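Local coordinates for insecticidal Delta-Endotoxin Cry8Ea1 (Bacillus Thuringiensis, PDB 3EB7), which is toxic to larvae of the underground pest Holotrichia parallela, probably by forming pores in midgut cell membranes as three-domain Cry toxins do, at residues 285-290 / 381-386; 508-513 / 568-573. All coordinates share one frame; numbering follows the deposited sequence.

Contact 1: 285-290 / 381-386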
loop_
_atom_site.group_PDB
_atom_site.type_symbol
_atom_site.label_atom_id
_atom_site.label_comp_id
_atom_site.label_asym_id
_atom_site.label_seq_id
_atom_site.Cartn_x
_atom_site.Cartn_y
_atom_site.Cartn_z
ATOM N N ILE A 285 -26.223 -8.256 -6.653
ATOM C CA ILE A 285 -26.530 -6.896 -7.139
ATOM C C ILE A 285 -28.028 -6.833 -7.461
ATOM O O ILE A 285 -28.558 -7.702 -8.139
ATOM C CB ILE A 285 -25.682 -6.540 -8.387
ATOM C CG1 ILE A 285 -24.188 -6.720 -8.104
ATOM C CG2 ILE A 285 -26.033 -5.144 -8.969
ATOM C CD1 ILE A 285 -23.284 -6.675 -9.373
ATOM N N TYR A 286 -28.708 -5.821 -6.957
ATOM C CA TYR A 286 -30.128 -5.635 -7.176
ATOM C C TYR A 286 -30.306 -4.505 -8.208
ATOM O O TYR A 286 -29.685 -3.436 -8.108
ATOM C CB TYR A 286 -30.833 -5.326 -5.832
ATOM C CG TYR A 286 -30.702 -6.484 -4.850
ATOM C CD1 TYR A 286 -29.564 -6.647 -4.055
ATOM C CD2 TYR A 286 -31.701 -7.435 -4.749
ATOM C CE1 TYR A 286 -29.414 -7.774 -3.185
ATOM C CE2 TYR A 286 -31.581 -8.535 -3.890
ATOM C CZ TYR A 286 -30.439 -8.706 -3.118
ATOM O OH TYR A 286 -30.382 -9.804 -2.287
ATOM N N THR A 287 -31.146 -4.779 -9.202
ATOM C CA THR A 287 -31.342 -3.900 -10.348
ATOM C C THR A 287 -32.739 -3.252 -10.368
ATOM O O THR A 287 -33.740 -3.880 -10.057
ATOM C CB THR A 287 -31.099 -4.697 -11.641
ATOM O OG1 THR A 287 -29.773 -5.254 -11.584
ATOM C CG2 THR A 287 -31.254 -3.824 -12.869
ATOM N N GLY A 288 -32.765 -1.966 -10.710
ATOM C CA GLY A 288 -33.983 -1.237 -10.978
ATOM C C GLY A 288 -33.993 -0.754 -12.417
ATOM O O GLY A 288 -32.982 -0.715 -13.090
ATOM N N ARG A 289 -35.183 -0.411 -12.880
ATOM C CA ARG A 289 -35.408 0.100 -14.208
ATOM C C ARG A 289 -35.926 1.540 -14.080
ATOM O O ARG A 289 -36.938 1.780 -13.414
ATOM C CB ARG A 289 -36.414 -0.786 -14.961
ATOM C CG ARG A 289 -36.558 -0.414 -16.428
ATOM C CD ARG A 289 -37.425 -1.450 -17.190
ATOM N NE ARG A 289 -37.402 -1.296 -18.647
ATOM C CZ ARG A 289 -38.065 -0.356 -19.321
ATOM N NH1 ARG A 289 -38.810 0.533 -18.687
ATOM N NH2 ARG A 289 -38.003 -0.306 -20.634
ATOM N N SER A 290 -35.211 2.486 -14.684
ATOM C CA SER A 290 -35.696 3.852 -14.884
ATOM C C SER A 290 -35.943 4.016 -16.367
ATOM O O SER A 290 -35.140 3.595 -17.189
ATOM C CB SER A 290 -34.642 4.851 -14.459
ATOM O OG SER A 290 -34.254 4.611 -13.128
ATOM N N TYR A 381 -22.015 -8.263 -14.918
ATOM C CA TYR A 381 -23.263 -7.612 -14.638
ATOM C C TYR A 381 -23.668 -6.727 -15.851
ATOM O O TYR A 381 -23.054 -5.694 -16.117
ATOM C CB TYR A 381 -23.101 -6.760 -13.358
ATOM C CG TYR A 381 -24.296 -5.914 -13.024
ATOM C CD1 TYR A 381 -25.479 -6.507 -12.516
ATOM C CD2 TYR A 381 -24.276 -4.532 -13.227
ATOM C CE1 TYR A 381 -26.611 -5.721 -12.202
ATOM C CE2 TYR A 381 -25.414 -3.746 -12.963
ATOM C CZ TYR A 381 -26.555 -4.347 -12.421
ATOM O OH TYR A 381 -27.661 -3.581 -12.116
ATOM N N ASN A 382 -24.694 -7.154 -16.596
ATOM C CA ASN A 382 -25.309 -6.294 -17.613
ATOM C C ASN A 382 -26.806 -6.536 -17.830
ATOM O O ASN A 382 -27.201 -7.237 -18.759
ATOM C CB ASN A 382 -24.523 -6.362 -18.923
ATOM C CG ASN A 382 -24.991 -5.303 -19.958
ATOM O OD1 ASN A 382 -25.818 -4.406 -19.679
ATOM N ND2 ASN A 382 -24.457 -5.424 -21.171
ATOM N N PRO A 383 -27.665 -5.934 -16.989
ATOM C CA PRO A 383 -29.105 -6.230 -17.191
ATOM C C PRO A 383 -29.677 -5.677 -18.512
ATOM O O PRO A 383 -30.666 -6.217 -18.997
ATOM C CB PRO A 383 -29.788 -5.604 -15.979
ATOM C CG PRO A 383 -28.751 -4.658 -15.389
ATOM C CD PRO A 383 -27.414 -5.034 -15.847
ATOM N N GLY A 384 -29.057 -4.639 -19.086
ATOM C CA GLY A 384 -29.410 -4.154 -20.426
ATOM C C GLY A 384 -30.007 -2.767 -20.435
ATOM O O GLY A 384 -31.063 -2.555 -19.884
ATOM N N SER A 385 -29.300 -1.809 -21.022
ATOM C CA SER A 385 -29.775 -0.445 -21.124
ATOM C C SER A 385 -29.746 -0.008 -22.580
ATOM O O SER A 385 -29.093 -0.638 -23.423
ATOM C CB SER A 385 -28.915 0.482 -20.270
ATOM O OG SER A 385 -29.015 0.154 -18.882
ATOM N N GLU A 386 -30.454 1.076 -22.871
ATOM C CA GLU A 386 -30.594 1.571 -24.243
ATOM C C GLU A 386 -30.827 3.091 -24.242
ATOM O O GLU A 386 -31.514 3.621 -23.366
ATOM C CB GLU A 386 -31.755 0.843 -24.940
ATOM C CG GLU A 386 -31.414 0.214 -26.308
ATOM C CD GLU A 386 -30.275 -0.835 -26.306
ATOM O OE1 GLU A 386 -30.568 -2.047 -26.167
ATOM O OE2 GLU A 386 -29.089 -0.462 -26.498
#
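Tyr381 slides its ring between Ile285 and Pro383 and brings its hydroxyl up to Thr287. CG of the tyrosine stands anti to the backbone N (chi1 174°), and the side chain points from the end of strand 376-381 toward strand 278-292. Over one face lies Ile285: its CG2 methyl is 3.3 Å from Tyr381 CE1, a tight fit, while its CD1 lies on the same side at the root of the ring, 3.8 Å from Tyr381 CD1. The opposite face is met by the proline two residues on, whose CD sits about 3.6 Å from the ring plane, shifted toward the rim.

At the phenol end the two side chains meet tip to tip. Thr287 OG1 and Tyr381 OH are 2.7 Å apart, a short hydrogen bond, with OG1 at the ring edge and in its plane. Thr287 can do this because OG1 is anti to its carbonyl carbon (chi1 -57°); the same rotamer puts CG2 anti to the backbone N, and that methyl lies 3.6 Å from Pro383 CG.

Ile285 and Thr287 are bonded through their backbones to the adjoining strand and the loop before it, at Gln332, Ile329 and Ala330, while Ser385 OG takes a bond from Lys299 N farther along. The contact therefore joins two antiparallel sheets of the beta-prism domain across its interior. Chemically it is an apolar sandwich with one polar pair at its edge: the two buried hydroxyls answer each other, and their bond probably fixes how far the tyrosine reaches between the sheets.

Contact 2: 508-513 / 568-573; sequences SVDFDL and NFSSIV
Val509 spreads its side chain over three consecutive residues of 568-573. Its CB lies 3.6 Å from Ser570 OG. From there CG1 runs beside Ser571, 3.8 Å from the carbonyl oxygen Ser571 O and almost as near to that residue's CB. The other methyl, CG2, takes the position between backbone N and carbonyl carbon and comes 3.9 Å from Phe569 CD1; Phe511 CB touches the same ring at CD2.

Next to this apolar patch, Ser570 grips Asp510 twice. Ser570 N donates to Asp510 O over 2.8 Å, nearly straight at 163°, and Asp510 N returns a bond of 3.0 Å to Ser570 OG. The serine's chi1 of 70° holds OG in place to receive it, so side chain and backbone of one residue occupy both main-chain polar groups of the other.

Farther along, Asn568 ND2 donates to Asp512 OD2 at 3.3 Å, a longer bond. It meets that oxygen from above the carboxylate, 56° out of plane. The stronger partner of this aspartate is Arg526, which forms a salt bridge with OD1 and also donates to Asn568 O, tying both segments to strand 520-527. Asp510 OD2 has its own partner in Lys529 N.

The two segments run antiparallel just where 568-573 leaves strand 559-567, next to strand 511-517, with one backbone bond and one serine side-chain bond between them. Val509, Phe511 and Phe569 all rest on Val578 of strand 578-588, which belongs to the other sheet of this beta-sandwich domain.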
loop_
_atom_site.group_PDB
_atom_site.type_symbol
_atom_site.label_atom_id
_atom_site.label_comp_id
_atom_site.label_asym_id
_atom_site.label_seq_id
_atom_site.Cartn_x
_atom_site.Cartn_y
_atom_site.Cartn_z
ATOM N N SER A 508 3.071 3.856 24.855
ATOM C CA SER A 508 3.341 4.879 25.857
ATOM C C SER A 508 3.608 4.242 27.239
ATOM O O SER A 508 3.867 4.954 28.201
ATOM C CB SER A 508 2.146 5.834 25.958
ATOM O OG SER A 508 0.947 5.100 26.196
ATOM N N VAL A 509 3.546 2.909 27.329
ATOM C CA VAL A 509 3.679 2.180 28.599
ATOM C C VAL A 509 4.585 0.958 28.458
ATOM O O VAL A 509 4.768 0.479 27.346
ATOM C CB VAL A 509 2.296 1.731 29.178
ATOM C CG1 VAL A 509 1.493 2.923 29.574
ATOM C CG2 VAL A 509 1.529 0.790 28.210
ATOM N N ASP A 510 5.167 0.483 29.567
ATOM C CA ASP A 510 5.869 -0.810 29.590
ATOM C C ASP A 510 4.767 -1.872 29.802
ATOM O O ASP A 510 3.768 -1.561 30.418
ATOM C CB ASP A 510 6.898 -0.942 30.740
ATOM C CG ASP A 510 7.851 0.266 30.890
ATOM O OD1 ASP A 510 8.133 0.659 32.074
ATOM O OD2 ASP A 510 8.347 0.824 29.875
ATOM N N PHE A 511 4.966 -3.117 29.331
ATOM C CA PHE A 511 3.914 -4.138 29.321
ATOM C C PHE A 511 4.510 -5.530 29.206
ATOM O O PHE A 511 5.618 -5.723 28.705
ATOM C CB PHE A 511 2.910 -3.924 28.146
ATOM C CG PHE A 511 3.551 -3.949 26.784
ATOM C CD1 PHE A 511 3.455 -5.071 25.973
ATOM C CD2 PHE A 511 4.324 -2.856 26.326
ATOM C CE1 PHE A 511 4.111 -5.097 24.713
ATOM C CE2 PHE A 511 4.950 -2.881 25.098
ATOM C CZ PHE A 511 4.849 -4.013 24.298
ATOM N N ASP A 512 3.740 -6.503 29.672
ATOM C CA ASP A 512 4.012 -7.910 29.479
ATOM C C ASP A 512 3.462 -8.393 28.095
ATOM O O ASP A 512 2.334 -8.104 27.736
ATOM C CB ASP A 512 3.342 -8.688 30.628
ATOM C CG ASP A 512 4.124 -8.598 31.961
ATOM O OD1 ASP A 512 5.238 -8.014 31.998
ATOM O OD2 ASP A 512 3.633 -9.158 32.982
ATOM N N LEU A 513 4.265 -9.120 27.330
ATOM C CA LEU A 513 3.823 -9.643 26.054
ATOM C C LEU A 513 4.115 -11.127 25.995
ATOM O O LEU A 513 5.193 -11.548 26.332
ATOM C CB LEU A 513 4.512 -8.929 24.870
ATOM C CG LEU A 513 4.024 -9.322 23.454
ATOM C CD1 LEU A 513 4.166 -8.159 22.478
ATOM C CD2 LEU A 513 4.710 -10.600 22.907
ATOM N N ASN A 568 -0.457 -6.268 32.023
ATOM C CA ASN A 568 0.347 -5.657 33.091
ATOM C C ASN A 568 0.993 -4.353 32.662
ATOM O O ASN A 568 2.219 -4.215 32.648
ATOM C CB ASN A 568 1.405 -6.679 33.591
ATOM C CG ASN A 568 1.987 -6.328 34.974
ATOM O OD1 ASN A 568 1.390 -5.559 35.750
ATOM N ND2 ASN A 568 3.152 -6.907 35.290
ATOM N N PHE A 569 0.152 -3.406 32.273
ATOM C CA PHE A 569 0.591 -2.107 31.792
ATOM C C PHE A 569 1.213 -1.321 32.957
ATOM O O PHE A 569 0.614 -1.255 34.032
ATOM C CB PHE A 569 -0.607 -1.327 31.241
ATOM C CG PHE A 569 -1.097 -1.772 29.861
ATOM C CD1 PHE A 569 -1.849 -0.890 29.067
ATOM C CD2 PHE A 569 -0.819 -3.043 29.348
ATOM C CE1 PHE A 569 -2.329 -1.295 27.811
ATOM C CE2 PHE A 569 -1.299 -3.446 28.109
ATOM C CZ PHE A 569 -2.061 -2.579 27.354
ATOM N N SER A 570 2.375 -0.695 32.742
ATOM C CA SER A 570 3.004 0.167 33.759
ATOM C C SER A 570 2.181 1.408 34.193
ATOM O O SER A 570 2.535 2.095 35.146
ATOM C CB SER A 570 4.363 0.629 33.261
ATOM O OG SER A 570 4.215 1.544 32.193
ATOM N N SER A 571 1.098 1.715 33.493
ATOM C CA SER A 571 0.268 2.850 33.838
ATOM C C SER A 571 -1.088 2.594 33.225
ATOM O O SER A 571 -1.183 1.953 32.166
ATOM C CB SER A 571 0.880 4.120 33.260
ATOM O OG SER A 571 0.110 5.261 33.543
ATOM N N ILE A 572 -2.136 3.060 33.886
ATOM C CA ILE A 572 -3.461 3.044 33.298
ATOM C C ILE A 572 -4.010 4.441 33.072
ATOM O O ILE A 572 -5.174 4.608 32.756
ATOM C CB ILE A 572 -4.489 2.209 34.132
ATOM C CG1 ILE A 572 -4.497 2.654 35.610
ATOM C CG2 ILE A 572 -4.251 0.709 33.943
ATOM C CD1 ILE A 572 -5.717 2.176 36.394
ATOM N N VAL A 573 -3.161 5.444 33.230
ATOM C CA VAL A 573 -3.522 6.834 33.001
ATOM C C VAL A 573 -4.076 7.000 31.590
ATOM O O VAL A 573 -3.740 6.218 30.719
ATOM C CB VAL A 573 -2.282 7.698 33.143
ATOM C CG1 VAL A 573 -2.539 9.092 32.583
ATOM C CG2 VAL A 573 -1.854 7.759 34.626
#

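Contact 1 and contact 2 are separate in space, with centres about 56 Å apart and nearest atoms about 41 Å apart, and they share no strand or sheet. They follow one another along the chain: 285-290/381-386 closes before 508-513/568-573 opens. The first joins two sheets of the middle domain, the beta prism; the second holds the loop after strand 559-567 against the start of strand 511-517 in the C-terminal beta sandwich. Both belong to the beta-rich part of the toxin, away from the N-terminal helical bundle. Each contact thus lies wholly within its own domain; in three-domain Cry toxins these two domains are associated with receptor recognition, and the helical one with pore formation.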